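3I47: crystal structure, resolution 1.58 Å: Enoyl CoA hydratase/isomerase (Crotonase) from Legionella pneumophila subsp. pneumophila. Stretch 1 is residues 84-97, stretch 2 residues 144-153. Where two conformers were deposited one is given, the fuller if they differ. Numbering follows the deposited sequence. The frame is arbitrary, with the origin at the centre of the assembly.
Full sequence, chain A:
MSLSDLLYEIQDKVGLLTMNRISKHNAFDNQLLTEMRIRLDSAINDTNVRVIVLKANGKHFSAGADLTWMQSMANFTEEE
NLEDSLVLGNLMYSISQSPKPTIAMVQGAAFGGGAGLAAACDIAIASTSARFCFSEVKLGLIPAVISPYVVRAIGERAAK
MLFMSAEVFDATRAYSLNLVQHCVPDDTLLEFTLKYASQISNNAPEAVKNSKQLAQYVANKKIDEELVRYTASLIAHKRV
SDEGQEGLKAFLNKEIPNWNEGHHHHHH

Stretch 1 (84-97) DSLVLGNLMYSISQ
Stretch 2 (144-153) AVISPYVVRA

Residues 84-97 are helical, continuing a helix that begins earlier in the chain, with phi/psi near -60/-45 over most of the length and i to i+4 bonds such as Met92 N to Leu88 O (2.9 Å) and Ser96 N to Met92 O (3.0 Å). In the second stretch, residues 144-146 have helical phi/psi without the regular bonds, and 147-153 form a helix that runs on beyond the stretch. The two helix axes approach to 11.1 Å, with 39° between their N-to-C directions, so the helices run in broadly the same sense. Register is set by Gly89 CA to Val145 CA at 5.8 Å and Met92 CA to Ile146 CA at 7.5 Å. The contact buries 417 Å², both sides summed, and no direct hydrogen bond crosses it; Tyr149, Val145 and Met92 supply most of that surface.

Tyr149 gives up the largest area, 90 Å². Its CA-to-CB bond points toward the first helix, and chi1 of -50° (m) with chi2 of -81° lays the ring alongside Met92, Tyr93 and Ser96. The closest carbon approaches are Met92 CE to Tyr149 CD2 at 3.4 Å and Ser96 CB to Tyr149 CE1 at 3.6 Å, both oblique to the ring. The hydroxyl lies 3.3 Å from Tyr93 CA, measured from Tyr149 OH. Tyr93 N is also 3.3 Å from Tyr149 OH, but the angle is too poor for a hydrogen bond, and this amide already donates to Gly89 O (Tyr93 N to Gly89 O, 3.0 Å). A water provides the polar link instead: it donates to Gly89 O at 2.7 Å from its own oxygen, and that oxygen is hydrogen-bonded to Tyr149 OH, also at 2.7 Å.

Met92 is buried, and its CA-to-CB bond points toward the second stretch. Its chi angles of -61° (m), -92° (between wells) and -69° (m) bring the terminal methyl between two partners, with Met92 CE 3.8 Å from Ile146 CG2 as well as close to the tyrosine ring. The sulfur sits farther off: Met92 SD is 5.3 Å from the centroid of the Tyr149 ring, 28° off its normal. Two conformers were deposited for this residue, and these values describe one.

Val145, with chi1 of 168° (t), packs where the backbones come nearest. Val145 CG1 lies 3.6 Å from Gly89 CA and 3.8 Å from Leu88 CG, while Val145 CG2 is 4.0 Å from Ser85 O. The 5.8 Å approach of Gly89 CA to Val145 CA does not depend on the missing side chain: an ideal CB would point sideways and lie 4.0 Å from Val145 CG1, where there is room for it. Leu88 (t, p) extends the apolar patch, Leu88 CD2 to Ile146 CG2 being 4.1 Å.

Farther along, Ser96 (p) turns its hydroxyl back to its own helix, Ser96 OG donating to Tyr93 O at 2.7 Å. Its CB meets the guanidinium edge, Ser96 CB to Arg152 NH2 being 4.0 Å. A second water donates to Ser96 O and weakly accepts from Arg152 NH2.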

# COMPACT_ATOMS: atom_id res chain seq x y z
N ASP A 84 9.01 -1.63 19.93
CA ASP A 84 7.66 -1.97 19.49
C ASP A 84 7.23 -1.12 18.27
O ASP A 84 6.71 -1.66 17.29
CB ASP A 84 6.69 -1.80 20.66
CG ASP A 84 5.25 -2.00 20.26
OD1 ASP A 84 4.80 -3.17 20.22
OD2 ASP A 84 4.57 -0.98 19.99
N SER A 85 7.47 0.18 18.34
CA SER A 85 7.05 1.09 17.27
C SER A 85 7.79 0.83 15.97
O SER A 85 7.26 1.10 14.89
CB SER A 85 7.23 2.54 17.69
OG SER A 85 6.28 2.86 18.70
N LEU A 86 9.02 0.31 16.08
CA LEU A 86 9.82 0.01 14.89
C LEU A 86 9.28 -1.20 14.11
O LEU A 86 9.65 -1.38 12.95
CB LEU A 86 11.30 -0.17 15.23
CG LEU A 86 12.03 1.16 15.52
CD1 LEU A 86 13.34 0.89 16.23
CD2 LEU A 86 12.25 1.93 14.23
N VAL A 87 8.42 -2.01 14.73
CA VAL A 87 7.76 -3.09 13.98
C VAL A 87 6.88 -2.48 12.89
O VAL A 87 7.10 -2.77 11.70
CB VAL A 87 6.96 -4.06 14.89
CG1 VAL A 87 6.28 -5.15 14.04
CG2 VAL A 87 7.89 -4.68 15.91
N LEU A 88 5.93 -1.62 13.27
CA LEU A 88 5.12 -0.89 12.29
C LEU A 88 6.01 -0.02 11.40
O LEU A 88 5.83 0.01 10.19
CB LEU A 88 4.03 -0.04 12.95
CG LEU A 88 3.18 0.79 11.98
CD1 LEU A 88 2.33 -0.10 11.07
CD2 LEU A 88 2.31 1.75 12.76
N GLY A 89 6.99 0.66 12.00
CA GLY A 89 7.91 1.51 11.23
C GLY A 89 8.63 0.76 10.12
O GLY A 89 8.68 1.23 8.97
N ASN A 90 9.16 -0.42 10.43
CA ASN A 90 9.82 -1.22 9.40
C ASN A 90 8.86 -1.78 8.37
O ASN A 90 9.21 -1.85 7.18
CB ASN A 90 10.62 -2.34 10.05
CG ASN A 90 11.95 -1.86 10.56
OD1 ASN A 90 12.71 -1.23 9.82
ND2 ASN A 90 12.27 -2.17 11.81
N LEU A 91 7.65 -2.15 8.80
CA LEU A 91 6.64 -2.63 7.85
C LEU A 91 6.29 -1.54 6.83
O LEU A 91 6.30 -1.79 5.62
CB LEU A 91 5.37 -3.12 8.57
CG LEU A 91 4.19 -3.51 7.65
CD1 LEU A 91 4.57 -4.68 6.69
CD2 LEU A 91 2.96 -3.85 8.48
N MET A 92 5.99 -0.35 7.32
CA MET A 92 5.58 0.73 6.41
C MET A 92 6.74 1.10 5.48
O MET A 92 6.52 1.36 4.28
CB MET A 92 5.08 1.93 7.20
CG MET A 92 3.87 1.60 8.05
SD MET A 92 2.30 1.89 7.25
CE MET A 92 2.34 3.67 7.17
N TYR A 93 7.96 1.13 6.01
CA TYR A 93 9.12 1.45 5.19
C TYR A 93 9.28 0.40 4.10
O TYR A 93 9.44 0.74 2.92
CB TYR A 93 10.38 1.56 6.05
CG TYR A 93 11.58 1.99 5.27
CD1 TYR A 93 11.66 3.27 4.72
CD2 TYR A 93 12.65 1.12 5.07
CE1 TYR A 93 12.78 3.68 4.00
CE2 TYR A 93 13.78 1.52 4.35
CZ TYR A 93 13.83 2.81 3.83
OH TYR A 93 14.94 3.21 3.11
N SER A 94 9.19 -0.87 4.49
CA SER A 94 9.32 -1.96 3.53
C SER A 94 8.26 -1.90 2.42
O SER A 94 8.58 -2.14 1.24
CB SER A 94 9.29 -3.29 4.27
OG SER A 94 10.50 -3.43 5.00
N ILE A 95 7.02 -1.57 2.78
CA ILE A 95 5.97 -1.39 1.77
C ILE A 95 6.39 -0.28 0.79
O ILE A 95 6.36 -0.46 -0.44
CB ILE A 95 4.58 -1.05 2.39
CG1 ILE A 95 4.02 -2.24 3.18
CG2 ILE A 95 3.58 -0.64 1.28
CD1 ILE A 95 2.90 -1.85 4.14
N SER A 96 6.80 0.85 1.35
CA SER A 96 7.12 2.04 0.52
C SER A 96 8.32 1.81 -0.40
O SER A 96 8.42 2.43 -1.48
CB SER A 96 7.35 3.26 1.40
OG SER A 96 8.59 3.21 2.07
N GLN A 97 9.23 0.95 0.04
CA GLN A 97 10.45 0.61 -0.71
C GLN A 97 10.29 -0.51 -1.74
O GLN A 97 11.22 -0.78 -2.50
CB GLN A 97 11.57 0.23 0.27
CG GLN A 97 12.14 1.42 1.04
CD GLN A 97 12.98 2.33 0.15
OE1 GLN A 97 13.97 1.89 -0.44
NE2 GLN A 97 12.60 3.60 0.06
N ALA A 144 2.72 9.16 14.73
CA ALA A 144 4.08 9.51 14.30
C ALA A 144 4.58 8.62 13.17
O ALA A 144 5.07 9.10 12.14
CB ALA A 144 5.04 9.47 15.48
N VAL A 145 4.47 7.31 13.36
CA VAL A 145 5.05 6.38 12.40
C VAL A 145 4.38 6.43 11.02
O VAL A 145 5.06 6.37 10.00
CB VAL A 145 5.08 4.94 12.99
CG1 VAL A 145 5.40 3.93 11.90
CG2 VAL A 145 6.12 4.86 14.09
N ILE A 146 3.05 6.57 11.00
CA ILE A 146 2.36 6.61 9.72
C ILE A 146 2.44 7.98 9.05
O ILE A 146 2.17 8.09 7.86
CB ILE A 146 0.88 6.19 9.82
CG1 ILE A 146 0.05 7.21 10.60
CG2 ILE A 146 0.78 4.76 10.41
CD1 ILE A 146 -1.45 6.92 10.54
N SER A 147 2.83 9.00 9.81
CA SER A 147 2.70 10.36 9.29
C SER A 147 3.43 10.67 7.97
O SER A 147 2.85 11.36 7.12
CB SER A 147 3.02 11.41 10.35
OG SER A 147 4.37 11.38 10.76
N PRO A 148 4.68 10.19 7.77
CA PRO A 148 5.30 10.58 6.49
C PRO A 148 4.50 10.09 5.27
O PRO A 148 4.39 10.80 4.26
CB PRO A 148 6.68 9.91 6.55
CG PRO A 148 6.94 9.70 8.03
CD PRO A 148 5.58 9.34 8.57
N TYR A 149 3.93 8.90 5.38
CA TYR A 149 3.17 8.29 4.29
C TYR A 149 1.84 9.00 4.09
O TYR A 149 1.44 9.26 2.96
CB TYR A 149 2.97 6.80 4.57
CG TYR A 149 4.29 6.16 4.92
CD1 TYR A 149 5.18 5.78 3.92
CD2 TYR A 149 4.66 5.97 6.26
CE1 TYR A 149 6.42 5.21 4.24
CE2 TYR A 149 5.90 5.40 6.58
CZ TYR A 149 6.76 5.03 5.56
OH TYR A 149 7.98 4.46 5.88
N VAL A 150 1.17 9.33 5.19
CA VAL A 150 -0.11 10.03 5.10
C VAL A 150 0.11 11.44 4.51
O VAL A 150 -0.62 11.87 3.61
CB VAL A 150 -0.80 10.12 6.48
CG1 VAL A 150 -2.07 10.98 6.38
CG2 VAL A 150 -1.14 8.71 7.00
N VAL A 151 1.11 12.16 5.01
CA VAL A 151 1.37 13.52 4.51
C VAL A 151 1.73 13.46 3.02
O VAL A 151 1.25 14.30 2.25
CB VAL A 151 2.44 14.24 5.33
CG1 VAL A 151 2.87 15.56 4.66
CG2 VAL A 151 1.92 14.51 6.75
N ARG A 152 2.52 12.46 2.61
CA ARG A 152 2.83 12.30 1.18
C ARG A 152 1.58 12.05 0.34
O ARG A 152 1.42 12.63 -0.75
CB ARG A 152 3.85 11.18 0.96
CG ARG A 152 4.28 11.06 -0.51
CD ARG A 152 5.46 10.12 -0.65
NE ARG A 152 5.11 8.74 -0.35
CZ ARG A 152 5.98 7.73 -0.35
NH1 ARG A 152 7.26 7.95 -0.62
NH2 ARG A 152 5.56 6.49 -0.07
N ALA A 153 0.68 11.21 0.84
CA ALA A 153 -0.51 10.80 0.09
C ALA A 153 -1.55 11.90 -0.07
O ALA A 153 -2.08 12.09 -1.18
CB ALA A 153 -1.13 9.54 0.73
O HOH W 1 8.00 3.84 8.50
O HOH W 2 6.81 4.62 -2.05